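Local coordinates for protein CEL44C (Paenibacillus polymyxa, PDB 2YIH) that hydrolyses the beta-1,4-glucan backbone of xyloglucan, and probably of cellulose, as an endo-acting glycoside hydrolase of family 44, at residues 416-421 and 436-441; 17-22 and 422-427; 372-377 and 405-410. The protein carries 8 engineered substitutions. All blocks are in the same frame, centred on the assembly; numbering follows the deposited sequence.

Interaction 1 of 3, residues 416-421 and 436-441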
ATOM      1  N   SER A 416     -11.747 -15.565 -10.073  1.00 11.22           N
ATOM      2  CA  SER A 416     -11.245 -15.109 -11.376  1.00 10.67           C
ATOM      3  C   SER A 416     -10.752 -13.670 -11.293  1.00 10.51           C
ATOM      4  O   SER A 416     -11.316 -12.841 -10.565  1.00 10.52           O
ATOM      5  CB  SER A 416     -12.294 -15.272 -12.484  1.00 11.09           C
ATOM      6  OG  SER A 416     -12.606 -16.642 -12.595  1.00 12.16           O
ATOM      7  N   THR A 417      -9.714 -13.359 -12.070  1.00  9.93           N
ATOM      8  CA  THR A 417      -9.037 -12.074 -11.909  1.00  9.49           C
ATOM      9  C   THR A 417      -8.840 -11.350 -13.232  1.00  9.50           C
ATOM     10  O   THR A 417      -8.852 -11.960 -14.317  1.00 10.63           O
ATOM     11  CB  THR A 417      -7.639 -12.228 -11.234  1.00  9.92           C
ATOM     12  OG1 THR A 417      -6.695 -12.820 -12.161  1.00 10.29           O
ATOM     13  CG2 THR A 417      -7.704 -13.082  -9.967  1.00  9.46           C
ATOM     14  N   PHE A 418      -8.608 -10.043 -13.126  1.00  9.50           N
ATOM     15  CA  PHE A 418      -7.898  -9.249 -14.141  1.00  9.38           C
ATOM     16  C   PHE A 418      -6.617  -9.930 -14.608  1.00  9.84           C
ATOM     17  O   PHE A 418      -5.978 -10.705 -13.870  1.00 10.65           O
ATOM     18  CB  PHE A 418      -7.550  -7.876 -13.510  1.00  9.25           C
ATOM     19  CG  PHE A 418      -7.427  -6.739 -14.493  1.00  9.34           C
ATOM     20  CD1 PHE A 418      -8.514  -6.340 -15.272  1.00  9.59           C
ATOM     21  CD2 PHE A 418      -6.284  -5.943 -14.478  1.00  9.44           C
ATOM     22  CE1 PHE A 418      -8.400  -5.230 -16.132  1.00  9.67           C
ATOM     23  CE2 PHE A 418      -6.156  -4.853 -15.313  1.00  9.42           C
ATOM     24  CZ  PHE A 418      -7.233  -4.457 -16.115  1.00  9.81           C
ATOM     25  N   GLY A 419      -6.190  -9.607 -15.822  1.00  9.88           N
ATOM     26  CA  GLY A 419      -4.988 -10.255 -16.349  1.00 10.22           C
ATOM     27  C   GLY A 419      -3.716  -9.758 -15.695  1.00 10.48           C
ATOM     28  O   GLY A 419      -3.711  -8.659 -15.081  1.00 10.60           O
ATOM     29  N   ASP A 420      -2.613 -10.466 -15.955  1.00 10.71           N
ATOM     30  CA  ASP A 420      -1.316 -10.114 -15.373  1.00 11.90           C
ATOM     31  C   ASP A 420      -0.521  -9.125 -16.203  1.00 11.44           C
ATOM     32  O   ASP A 420       0.539  -8.682 -15.808  1.00 10.94           O
ATOM     33  CB  ASP A 420      -0.469 -11.358 -15.019  1.00 13.19           C
ATOM     34  CG  ASP A 420      -0.061 -12.204 -16.232  1.00 15.09           C
ATOM     35  OD1 ASP A 420      -0.271 -11.790 -17.392  1.00 14.58           O
ATOM     36  OD2 ASP A 420       0.552 -13.301 -16.019  1.00 15.97           O
ATOM     37  N   THR A 421      -1.021  -8.839 -17.390  1.00 10.74           N
ATOM     38  CA  THR A 421      -0.317  -7.987 -18.336  1.00 10.58           C
ATOM     39  C   THR A 421      -1.191  -6.789 -18.710  1.00 10.64           C
ATOM     40  O   THR A 421      -2.239  -6.965 -19.327  1.00 10.19           O
ATOM     41  CB  THR A 421      -0.002  -8.778 -19.624  1.00 10.46           C
ATOM     42  OG1 THR A 421       0.843  -9.897 -19.291  1.00 11.23           O
ATOM     43  CG2 THR A 421       0.745  -7.852 -20.620  1.00 10.85           C
ATOM     44  N   HIS A 436      -9.238   0.382 -17.981  1.00  8.87           N
ATOM     45  CA  HIS A 436      -7.989  -0.366 -17.855  1.00  8.75           C
ATOM     46  C   HIS A 436      -8.144  -1.719 -18.505  1.00  8.91           C
ATOM     47  O   HIS A 436      -9.159  -2.384 -18.317  1.00  9.14           O
ATOM     48  CB  HIS A 436      -7.701  -0.546 -16.377  1.00  8.54           C
ATOM     49  CG  HIS A 436      -7.593   0.757 -15.645  1.00  8.56           C
ATOM     50  ND1 HIS A 436      -6.541   1.628 -15.823  1.00  8.25           N
ATOM     51  CD2 HIS A 436      -8.425   1.341 -14.749  1.00  8.47           C
ATOM     52  CE1 HIS A 436      -6.739   2.704 -15.081  1.00  8.95           C
ATOM     53  NE2 HIS A 436      -7.876   2.551 -14.415  1.00  8.43           N
ATOM     54  N   ALA A 437      -7.125  -2.142 -19.255  1.00  8.79           N
ATOM     55  CA  ALA A 437      -7.220  -3.380 -20.009  1.00  8.95           C
ATOM     56  C   ALA A 437      -6.075  -4.306 -19.670  1.00  9.21           C
ATOM     57  O   ALA A 437      -4.997  -3.862 -19.293  1.00 10.39           O
ATOM     58  CB  ALA A 437      -7.214  -3.082 -21.550  1.00  8.84           C
ATOM     59  N   SER A 438      -6.303  -5.601 -19.836  1.00 10.23           N
ATOM     60  CA  SER A 438      -5.234  -6.568 -19.552  1.00 10.45           C
ATOM     61  C   SER A 438      -5.486  -7.872 -20.277  1.00 11.22           C
ATOM     62  O   SER A 438      -6.628  -8.179 -20.622  1.00 10.85           O
ATOM     63  CB  SER A 438      -5.138  -6.847 -18.040  1.00 11.13           C
ATOM     64  OG  SER A 438      -6.359  -7.370 -17.553  1.00 11.25           O
ATOM     65  N   VAL A 439      -4.401  -8.625 -20.490  1.00 11.76           N
ATOM     66  CA  VAL A 439      -4.462 -10.029 -20.890  1.00 12.20           C
ATOM     67  C   VAL A 439      -3.559 -10.847 -19.948  1.00 13.18           C
ATOM     68  O   VAL A 439      -2.838 -10.270 -19.136  1.00 12.95           O
ATOM     69  CB  VAL A 439      -3.976 -10.210 -22.339  1.00 12.22           C
ATOM     70  CG1 VAL A 439      -4.899  -9.441 -23.297  1.00 12.44           C
ATOM     71  CG2 VAL A 439      -2.498  -9.773 -22.489  1.00 11.75           C
ATOM     72  N   THR A 440      -3.511 -12.165 -20.112  1.00 15.05           N
ATOM     73  CA  THR A 440      -2.556 -12.982 -19.344  1.00 15.67           C
ATOM     74  C   THR A 440      -1.672 -13.766 -20.309  1.00 17.15           C
ATOM     75  O   THR A 440      -2.182 -14.319 -21.281  1.00 15.80           O
ATOM     76  CB  THR A 440      -3.273 -13.920 -18.322  1.00 17.42           C
ATOM     77  OG1 THR A 440      -3.761 -13.137 -17.223  1.00 16.96           O
ATOM     78  CG2 THR A 440      -2.304 -14.989 -17.753  1.00 16.67           C
ATOM     79  N   ASN A 441      -0.356 -13.769 -20.070  1.00 17.88           N
ATOM     80  CA  ASN A 441       0.587 -14.567 -20.889  1.00 19.47           C
ATOM     81  C   ASN A 441       0.370 -14.271 -22.376  1.00 20.48           C
ATOM     82  O   ASN A 441       0.355 -15.184 -23.206  1.00 21.84           O
ATOM     83  CB  ASN A 441       0.411 -16.077 -20.627  1.00 21.59           C
ATOM     84  CG  ASN A 441       1.577 -16.917 -21.195  1.00 23.42           C
ATOM     85  OD1 ASN A 441       2.697 -16.414 -21.351  1.00 24.23           O
ATOM     86  ND2 ASN A 441       1.335 -18.207 -21.438  1.00 24.28           N
TER
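His436 meets Phe418 through its backbone and CB. Its O lies at the rim of the phenyl ring, near the ring plane, 3.6 Å from Phe418 CZ. The imidazole leads away from this contact, and its NE2 is hydrogen-bonded to Asp375 on helix 367-382. Ala437 brings its carbonyl carbon near CZ of the same ring.

Ser438 does more. Its OG sits between its own backbone N and carbonyl carbon (chi1 60°). There it lies 3.0 Å above the plane of the Phe418 ring, over the centre. Ser438 CB makes a CH-pi contact with the same ring. The hydroxyl oxygen also accepts a hydrogen bond from Gly419 N, with N to OG at 2.8 Å. One small side chain thus covers one face of the ring and satisfies a buried backbone N-H.

Opposite Val439, the loop that follows helix 399-409 runs into strand 421-427. Thr421 N donates to Val439 O at 2.9 Å, and Val439 N donates to Thr421 O at 3.0 Å. This is an antiparallel hydrogen-bonded pair. Two residues, Asp420 and Thr421, stand opposite the single Val439, a classic beta bulge in the sheet of the beta domain. CG2 of Val439 packs on Thr421 CB.

Thr440 OG1 accepts a hydrogen bond from Asp420 N at 3.2 Å. The two side chains cross at about a right angle, with Thr440 CG2 3.7 Å from Asp420 OD2. Asn441 N gives a weak hydrogen bond to Asp420 OD1. Thr421 OG1 donates to that same oxygen from above the carboxylate plane, 2.9 Å away.

Interaction 2 of 3, residues 17-22 and 422-427. Unlike the reference sequence in segment 17-22: Phe17 (reference Ser), Asp19 (reference Glu).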
ATOM      1  N   PHE A  17      -1.643  -5.378 -28.414  1.00 14.97           N
ATOM      2  CA  PHE A  17      -0.244  -5.449 -28.843  1.00 16.29           C
ATOM      3  C   PHE A  17       0.589  -4.344 -28.215  1.00 15.85           C
ATOM      4  O   PHE A  17       1.817  -4.450 -28.199  1.00 17.14           O
ATOM      5  CB  PHE A  17      -0.101  -5.283 -30.374  1.00 17.13           C
ATOM      6  CG  PHE A  17      -0.997  -6.186 -31.196  1.00 17.87           C
ATOM      7  CD1 PHE A  17      -1.303  -7.478 -30.779  1.00 17.68           C
ATOM      8  CD2 PHE A  17      -1.442  -5.765 -32.468  1.00 19.42           C
ATOM      9  CE1 PHE A  17      -2.097  -8.305 -31.560  1.00 19.04           C
ATOM     10  CE2 PHE A  17      -2.231  -6.587 -33.248  1.00 18.27           C
ATOM     11  CZ  PHE A  17      -2.543  -7.862 -32.809  1.00 19.62           C
ATOM     12  N   LYS A  18      -0.066  -3.287 -27.720  1.00 14.95           N
ATOM     13  CA  LYS A  18       0.580  -2.005 -27.432  1.00 15.07           C
ATOM     14  C   LYS A  18       0.829  -1.794 -25.922  1.00 15.35           C
ATOM     15  O   LYS A  18      -0.057  -2.094 -25.090  1.00 13.99           O
ATOM     16  CB  LYS A  18      -0.299  -0.871 -27.950  1.00 17.64           C
ATOM     17  CG  LYS A  18       0.350   0.488 -27.859  1.00 18.96           C
ATOM     18  CD  LYS A  18      -0.623   1.582 -28.304  1.00 21.97           C
ATOM     19  CE  LYS A  18       0.005   2.939 -28.039  1.00 24.71           C
ATOM     20  NZ  LYS A  18      -0.975   4.036 -28.238  1.00 29.94           N
ATOM     21  N   ASP A  19       2.024  -1.304 -25.570  1.00 14.61           N
ATOM     22  CA  ASP A  19       2.343  -0.947 -24.183  1.00 14.61           C
ATOM     23  C   ASP A  19       2.110  -2.086 -23.190  1.00 13.61           C
ATOM     24  O   ASP A  19       1.696  -1.844 -22.053  1.00 12.87           O
ATOM     25  CB  ASP A  19       1.565   0.309 -23.746  1.00 18.10           C
ATOM     26  CG  ASP A  19       1.967   1.539 -24.547  1.00 20.21           C
ATOM     27  OD1 ASP A  19       3.153   1.606 -24.936  1.00 22.46           O
ATOM     28  OD2 ASP A  19       1.115   2.430 -24.766  1.00 22.07           O
ATOM     29  N   ARG A  20       2.388  -3.321 -23.604  1.00 12.03           N
ATOM     30  CA  ARG A  20       2.287  -4.443 -22.685  1.00 11.35           C
ATOM     31  C   ARG A  20       3.273  -4.232 -21.536  1.00 11.59           C
ATOM     32  O   ARG A  20       4.437  -3.869 -21.750  1.00 11.01           O
ATOM     33  CB  ARG A  20       2.603  -5.773 -23.381  1.00 11.14           C
ATOM     34  CG  ARG A  20       1.613  -6.147 -24.472  1.00 11.40           C
ATOM     35  CD  ARG A  20       2.144  -7.328 -25.234  1.00 11.73           C
ATOM     36  NE  ARG A  20       1.103  -7.990 -26.018  1.00 11.75           N
ATOM     37  CZ  ARG A  20       1.311  -9.114 -26.705  1.00 11.85           C
ATOM     38  NH1 ARG A  20       2.505  -9.685 -26.664  1.00 12.10           N
ATOM     39  NH2 ARG A  20       0.334  -9.672 -27.411  1.00 11.80           N
ATOM     40  N   LYS A  21       2.812  -4.460 -20.313  1.00 11.86           N
ATOM     41  CA  LYS A  21       3.731  -4.388 -19.178  1.00 12.30           C
ATOM     42  C   LYS A  21       3.167  -5.181 -18.024  1.00 11.56           C
ATOM     43  O   LYS A  21       1.960  -5.303 -17.883  1.00 10.93           O
ATOM     44  CB  LYS A  21       3.996  -2.937 -18.752  1.00 15.17           C
ATOM     45  CG  LYS A  21       2.805  -2.112 -18.439  1.00 17.57           C
ATOM     46  CD  LYS A  21       3.144  -0.577 -18.468  1.00 19.47           C
ATOM     47  CE  LYS A  21       4.382  -0.222 -17.608  1.00 20.56           C
ATOM     48  NZ  LYS A  21       4.347   1.193 -17.047  1.00 22.76           N
ATOM     49  N   PRO A  22       4.045  -5.738 -17.204  1.00 11.66           N
ATOM     50  CA  PRO A  22       3.559  -6.640 -16.145  1.00 11.11           C
ATOM     51  C   PRO A  22       2.895  -5.864 -15.017  1.00 10.83           C
ATOM     52  O   PRO A  22       3.345  -4.764 -14.659  1.00 11.35           O
ATOM     53  CB  PRO A  22       4.832  -7.348 -15.674  1.00 12.22           C
ATOM     54  CG  PRO A  22       5.955  -6.358 -16.018  1.00 12.86           C
ATOM     55  CD  PRO A  22       5.516  -5.677 -17.293  1.00 12.43           C
ATOM     56  N   SER A 422      -0.791  -5.572 -18.318  1.00 10.22           N
ATOM     57  CA  SER A 422      -1.509  -4.362 -18.749  1.00 10.15           C
ATOM     58  C   SER A 422      -1.349  -4.190 -20.246  1.00  9.90           C
ATOM     59  O   SER A 422      -0.275  -4.440 -20.775  1.00  9.98           O
ATOM     60  CB  SER A 422      -0.960  -3.106 -18.052  1.00  9.76           C
ATOM     61  OG  SER A 422      -1.572  -1.918 -18.538  1.00 10.27           O
ATOM     62  N   VAL A 423      -2.401  -3.736 -20.919  1.00 10.19           N
ATOM     63  CA  VAL A 423      -2.248  -3.322 -22.321  1.00 10.59           C
ATOM     64  C   VAL A 423      -2.939  -1.984 -22.540  1.00 11.71           C
ATOM     65  O   VAL A 423      -3.726  -1.527 -21.705  1.00 11.39           O
ATOM     66  CB  VAL A 423      -2.807  -4.394 -23.307  1.00 10.33           C
ATOM     67  CG1 VAL A 423      -2.160  -5.772 -23.071  1.00  9.85           C
ATOM     68  CG2 VAL A 423      -4.354  -4.469 -23.261  1.00  9.99           C
ATOM     69  N   SER A 424      -2.612  -1.313 -23.645  1.00 12.55           N
ATOM     70  CA  SER A 424      -3.081   0.047 -23.861  1.00 13.86           C
ATOM     71  C   SER A 424      -4.613   0.126 -23.928  1.00 13.66           C
ATOM     72  O   SER A 424      -5.269  -0.610 -24.678  1.00 13.06           O
ATOM     73  CB  SER A 424      -2.446   0.592 -25.146  1.00 15.15           C
ATOM     74  OG  SER A 424      -2.986   1.841 -25.534  1.00 15.21           O
ATOM     75  N   ALA A 425      -5.168   1.045 -23.138  1.00 13.86           N
ATOM     76  CA  ALA A 425      -6.595   1.361 -23.204  1.00 14.25           C
ATOM     77  C   ALA A 425      -6.723   2.875 -23.092  1.00 14.78           C
ATOM     78  O   ALA A 425      -6.241   3.466 -22.142  1.00 15.28           O
ATOM     79  CB  ALA A 425      -7.353   0.673 -22.066  1.00 14.41           C
ATOM     80  N   GLN A 426      -7.322   3.494 -24.104  1.00 15.05           N
ATOM     81  CA  GLN A 426      -7.426   4.951 -24.170  1.00 15.07           C
ATOM     82  C   GLN A 426      -8.910   5.303 -24.285  1.00 15.70           C
ATOM     83  O   GLN A 426      -9.668   4.608 -24.978  1.00 16.91           O
ATOM     84  CB  GLN A 426      -6.711   5.459 -25.424  1.00 16.49           C
ATOM     85  CG  GLN A 426      -5.203   5.187 -25.446  1.00 18.29           C
ATOM     86  CD  GLN A 426      -4.551   5.803 -26.672  0.50 18.94           C
ATOM     87  OE1 GLN A 426      -4.769   5.363 -27.796  0.50 20.19           O
ATOM     88  NE2 GLN A 426      -3.798   6.855 -26.460  0.50 20.68           N
ATOM     89  N   THR A 427      -9.324   6.346 -23.581  1.00 14.96           N
ATOM     90  CA  THR A 427     -10.700   6.816 -23.668  1.00 13.97           C
ATOM     91  C   THR A 427     -10.723   8.249 -24.190  1.00 14.78           C
ATOM     92  O   THR A 427      -9.815   9.033 -23.924  1.00 16.20           O
ATOM     93  CB  THR A 427     -11.434   6.739 -22.283  1.00 13.60           C
ATOM     94  OG1 THR A 427     -12.729   7.342 -22.407  1.00 13.65           O
ATOM     95  CG2 THR A 427     -10.636   7.520 -21.170  1.00 13.56           C
TER
HETATM   96  O   HOH W   1      -0.400  -0.694 -20.649  1.00 15.33           O
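Lys21 and Ser422 form an antiparallel hydrogen-bonded pair, with their CA atoms 5.3 Å apart. Ser422 N donates to Lys21 O at 2.8 Å, and Lys21 N donates to Ser422 O at 3.1 Å. Arg20 CA also points its hydrogen at Ser422 O, with CA to O at 3.2 Å. The regular pairing is broken at Asp19 and Arg20, where Asp19, a substituted residue, has positive phi (55°). On the far side of this break, Ser424 N donates to Lys18 O at 3.0 Å. The N-terminal strand 9-22 is thus paired, with a break in its run, with strand 421-427 of the beta-sheet domain, about 400 residues away in the chain.

Lys18 carries most of the side-chain contact. Its CG is anti to the backbone N (chi1 -173°) and the chain is extended beyond it. CB, CG and CD pass alongside Ser424 CB, and CD comes 3.7 Å from Ser424 OG. CG of Lys21 packs on Ser422 CB, while its NZ leads away to Lys382 O and a salt bridge with Asp384. Arg20 and Val423 lie side by side and point the same way, CG against CG1. A water bridges the segments. It donates to Asp19 O at 2.8 Å and hydrogen-bonds Ser422 OG.

Three backbone hydrogen bonds hold the segments together, and the water supplies Asp19 O with a donor where the strand pairing is interrupted.

Interaction 3 of 3, residues 372-377 and 405-410. With SO4 (sulfate ion), chain E.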
ATOM      1  N   ALA A 372     -13.485   5.288  -7.169  1.00  9.28           N
ATOM      2  CA  ALA A 372     -12.110   5.783  -6.992  1.00  9.28           C
ATOM      3  C   ALA A 372     -11.119   4.617  -6.940  1.00  9.66           C
ATOM      4  O   ALA A 372     -10.109   4.634  -7.647  1.00  9.55           O
ATOM      5  CB  ALA A 372     -11.994   6.660  -5.735  1.00  8.81           C
ATOM      6  N   MET A 373     -11.448   3.567  -6.181  1.00  9.39           N
ATOM      7  CA  MET A 373     -10.536   2.453  -6.017  1.00 10.77           C
ATOM      8  C   MET A 373     -10.450   1.590  -7.246  1.00  9.86           C
ATOM      9  O   MET A 373      -9.399   1.020  -7.528  1.00 10.74           O
ATOM     10  CB  MET A 373     -10.933   1.596  -4.810  1.00 11.02           C
ATOM     11  CG  MET A 373     -10.505   2.203  -3.504  1.00 12.09           C
ATOM     12  SD  MET A 373      -8.698   2.274  -3.340  1.00 14.17           S
ATOM     13  CE  MET A 373      -8.216   0.586  -2.944  1.00 13.21           C
ATOM     14  N   THR A 374     -11.536   1.460  -7.996  1.00  9.90           N
ATOM     15  CA  THR A 374     -11.485   0.725  -9.228  0.50  9.93           C
ATOM     16  C   THR A 374     -10.532   1.425 -10.208  1.00  9.91           C
ATOM     17  O   THR A 374      -9.846   0.779 -10.995  1.00 11.33           O
ATOM     18  CB  THR A 374     -12.899   0.571  -9.776  0.50  9.96           C
ATOM     19  OG1 THR A 374     -13.727  -0.016  -8.751  0.50 10.07           O
ATOM     20  CG2 THR A 374     -12.893  -0.291 -10.997  0.50  9.60           C
ATOM     21  N   ASP A 375     -10.477   2.752 -10.123  1.00  9.16           N
ATOM     22  CA  ASP A 375      -9.557   3.482 -10.999  1.00  9.10           C
ATOM     23  C   ASP A 375      -8.106   3.305 -10.449  1.00  8.93           C
ATOM     24  O   ASP A 375      -7.180   2.982 -11.182  1.00  9.18           O
ATOM     25  CB  ASP A 375      -9.948   4.971 -11.096  1.00  9.09           C
ATOM     26  CG  ASP A 375      -9.309   5.673 -12.298  1.00  9.17           C
ATOM     27  OD1 ASP A 375      -8.681   4.994 -13.122  1.00  9.53           O
ATOM     28  OD2 ASP A 375      -9.410   6.920 -12.379  1.00  9.28           O
ATOM     29  N   VAL A 376      -7.947   3.486  -9.143  1.00  8.89           N
ATOM     30  CA  VAL A 376      -6.611   3.424  -8.505  1.00  8.03           C
ATOM     31  C   VAL A 376      -5.971   2.071  -8.742  1.00  8.25           C
ATOM     32  O   VAL A 376      -4.805   2.012  -9.099  1.00  8.17           O
ATOM     33  CB  VAL A 376      -6.697   3.742  -6.969  1.00  7.93           C
ATOM     34  CG1 VAL A 376      -5.338   3.367  -6.234  1.00  7.89           C
ATOM     35  CG2 VAL A 376      -7.072   5.249  -6.739  1.00  8.20           C
ATOM     36  N   LEU A 377      -6.705   0.967  -8.614  1.00  7.88           N
ATOM     37  CA  LEU A 377      -6.028  -0.316  -8.826  1.00  7.96           C
ATOM     38  C   LEU A 377      -5.518  -0.456 -10.267  1.00  8.35           C
ATOM     39  O   LEU A 377      -4.442  -1.010 -10.488  1.00  8.85           O
ATOM     40  CB  LEU A 377      -6.933  -1.505  -8.460  1.00  8.17           C
ATOM     41  CG  LEU A 377      -7.353  -1.510  -6.968  1.00  8.01           C
ATOM     42  CD1 LEU A 377      -8.416  -2.622  -6.699  1.00  8.37           C
ATOM     43  CD2 LEU A 377      -6.076  -1.775  -6.101  1.00  8.34           C
ATOM     44  N   TYR A 405     -11.831  -4.220  -5.038  1.00  7.80           N
ATOM     45  CA  TYR A 405     -10.887  -5.351  -5.096  1.00  7.83           C
ATOM     46  C   TYR A 405     -11.521  -6.562  -5.769  1.00  8.01           C
ATOM     47  O   TYR A 405     -10.879  -7.225  -6.573  1.00  7.48           O
ATOM     48  CB  TYR A 405     -10.333  -5.759  -3.711  1.00  7.82           C
ATOM     49  CG  TYR A 405      -9.277  -4.792  -3.212  1.00  7.96           C
ATOM     50  CD1 TYR A 405      -7.943  -4.884  -3.657  1.00  8.17           C
ATOM     51  CD2 TYR A 405      -9.622  -3.775  -2.325  1.00  7.90           C
ATOM     52  CE1 TYR A 405      -6.972  -3.952  -3.229  1.00  7.89           C
ATOM     53  CE2 TYR A 405      -8.663  -2.860  -1.871  1.00  7.81           C
ATOM     54  CZ  TYR A 405      -7.341  -2.955  -2.341  1.00  8.19           C
ATOM     55  OH  TYR A 405      -6.399  -2.024  -1.979  1.00  7.76           O
ATOM     56  N   LYS A 406     -12.742  -6.889  -5.369  1.00  8.19           N
ATOM     57  CA  LYS A 406     -13.400  -8.079  -5.922  1.00  8.59           C
ATOM     58  C   LYS A 406     -13.610  -7.898  -7.422  1.00  8.58           C
ATOM     59  O   LYS A 406     -13.513  -8.864  -8.158  1.00  8.27           O
ATOM     60  CB  LYS A 406     -14.735  -8.351  -5.210  1.00  9.30           C
ATOM     61  CG  LYS A 406     -14.477  -8.844  -3.796  1.00  9.56           C
ATOM     62  CD  LYS A 406     -15.709  -8.764  -2.870  1.00 10.73           C
ATOM     63  CE  LYS A 406     -16.786  -9.722  -3.318  1.00 11.34           C
ATOM     64  NZ  LYS A 406     -18.092  -9.409  -2.633  1.00 11.99           N
ATOM     65  N   LEU A 407     -13.887  -6.677  -7.880  1.00  8.43           N
ATOM     66  CA  LEU A 407     -14.067  -6.484  -9.323  1.00  8.71           C
ATOM     67  C   LEU A 407     -12.802  -6.873 -10.112  1.00  8.92           C
ATOM     68  O   LEU A 407     -12.898  -7.436 -11.240  1.00  8.84           O
ATOM     69  CB  LEU A 407     -14.546  -5.060  -9.660  1.00  8.66           C
ATOM     70  CG  LEU A 407     -15.040  -4.888 -11.104  1.00  8.76           C
ATOM     71  CD1 LEU A 407     -16.384  -5.558 -11.280  1.00  8.69           C
ATOM     72  CD2 LEU A 407     -15.165  -3.386 -11.420  1.00  8.75           C
ATOM     73  N   TYR A 408     -11.630  -6.610  -9.518  1.00  8.64           N
ATOM     74  CA  TYR A 408     -10.349  -7.017 -10.122  1.00  8.70           C
ATOM     75  C   TYR A 408      -9.950  -8.470  -9.845  1.00  8.72           C
ATOM     76  O   TYR A 408      -9.238  -9.076 -10.666  1.00  9.60           O
ATOM     77  CB  TYR A 408      -9.204  -6.097  -9.625  1.00  8.55           C
ATOM     78  CG  TYR A 408      -9.114  -4.801 -10.403  1.00  8.74           C
ATOM     79  CD1 TYR A 408      -9.990  -3.751 -10.151  1.00  8.64           C
ATOM     80  CD2 TYR A 408      -8.231  -4.674 -11.473  1.00  9.18           C
ATOM     81  CE1 TYR A 408      -9.948  -2.593 -10.877  1.00  8.68           C
ATOM     82  CE2 TYR A 408      -8.155  -3.473 -12.206  1.00  8.95           C
ATOM     83  CZ  TYR A 408      -9.035  -2.464 -11.931  1.00  8.96           C
ATOM     84  OH  TYR A 408      -8.998  -1.263 -12.628  1.00  8.85           O
ATOM     85  N   ARG A 409     -10.332  -9.010  -8.669  1.00  8.48           N
ATOM     86  CA  ARG A 409      -9.667 -10.209  -8.173  1.00  8.46           C
ATOM     87  C   ARG A 409     -10.604 -11.359  -7.815  1.00  8.44           C
ATOM     88  O   ARG A 409     -10.152 -12.465  -7.573  1.00  8.26           O
ATOM     89  CB  ARG A 409      -8.754  -9.874  -6.984  1.00  9.18           C
ATOM     90  CG  ARG A 409      -7.634  -8.910  -7.343  1.00  9.35           C
ATOM     91  CD  ARG A 409      -6.464  -9.635  -8.031  1.00  9.19           C
ATOM     92  NE  ARG A 409      -5.864 -10.599  -7.106  1.00 10.05           N
ATOM     93  CZ  ARG A 409      -4.880 -11.433  -7.417  1.00 10.49           C
ATOM     94  NH1 ARG A 409      -4.338 -11.389  -8.648  1.00 11.01           N
ATOM     95  NH2 ARG A 409      -4.423 -12.292  -6.493  1.00 10.83           N
ATOM     96  N   ASN A 410     -11.921 -11.115  -7.834  1.00  8.30           N
ATOM     97  CA  ASN A 410     -12.862 -12.197  -7.570  1.00  9.17           C
ATOM     98  C   ASN A 410     -14.218 -11.786  -8.106  1.00  9.35           C
ATOM     99  O   ASN A 410     -15.171 -11.594  -7.338  1.00 10.09           O
ATOM    100  CB  ASN A 410     -12.963 -12.503  -6.059  1.00  9.37           C
ATOM    101  CG  ASN A 410     -13.954 -13.602  -5.756  1.00 10.32           C
ATOM    102  OD1 ASN A 410     -14.349 -14.376  -6.644  1.00 10.97           O
ATOM    103  ND2 ASN A 410     -14.409 -13.651  -4.493  1.00 11.23           N
TER
HETATM  104  S   SO4 E1522      -1.725 -13.976  -8.511  0.80 32.66           S
HETATM  105  O1  SO4 E1522      -2.070 -15.299  -9.031  0.80 34.61           O
HETATM  106  O2  SO4 E1522      -2.271 -12.979  -9.423  0.80 28.52           O
HETATM  107  O3  SO4 E1522      -2.262 -13.847  -7.149  0.80 31.92           O
HETATM  108  O4  SO4 E1522      -0.265 -13.901  -8.436  0.80 32.07           O
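Tyr408 reaches from helix 399-409 to helix 367-382 and ends on the backbone of Thr374. From CB, its CG is anti to the carbonyl carbon (chi1 -83°). CD1 lies 4.0 Å from Leu377 CD1. CE1 meets Thr374 CG2 at 3.7 Å. Leu377 CB stands 4.0 Å above the ring plane, over its centre, in a CH-pi contact. At the tip, OH donates to Thr374 O at 2.7 Å, nearly along the C=O axis. That carbonyl oxygen lies near the plane of the ring, at its edge. A phenylalanine here would keep the ring but would probably leave Thr374 O without this buried hydrogen-bond donor.

Leu377 also serves Tyr405. Its CD1 lies over one face of that ring, offset toward the rim, and its CD2 is 3.7 Å from Tyr405 CE1. The two side chains cross at about a right angle. Met373, bent at chi2 and chi3, brings CE to 3.3 Å from Tyr405 OH. Thr374 CG2 touches Leu407 CD2 as well as the Tyr408 ring.

Just past these residues, Arg409 grips a sulfate, probably from the crystallisation liquor. NH1 donates to O2 and NH2 to O3, both nearly straight.

The axes of segments 372-377 and 405-409 approach to 9.7 Å and cross at -41°. Tyr359 of barrel strand 353-359 packs on Met373, Leu377 and Tyr405. On the beta-domain side, Val450 of strand 446-453 touches Thr374 and Tyr408, and Phe480 of strand 474-481 touches Thr374 and Leu407. These two barrel helices thus pack inward on barrel strand 353-359 and outward on the beta domain.

The chain enters the beta domain first, on strand 9-22, and then builds the TIM barrel. Interaction 3 closes within this stretch, pairing helix 367-382 with helix 399-409. Interaction 2 closes the long way round: strand 421-427 returns to residues 17-22, so the loop it closes encloses interaction 3. Interaction 1 opens after interaction 3 has closed and crosses interaction 2, because residues 422-427 fall between its two segments. Strand 421-427 lies between strands 9-22 and 433-439, so interactions 1 and 2 meet in one sheet. Interaction 1 also touches interaction 3, where Phe418 N meets Tyr408 O at 2.7 Å. Interaction 2 stays within the sheet and interaction 3 within the barrel's helices; this touch links the two.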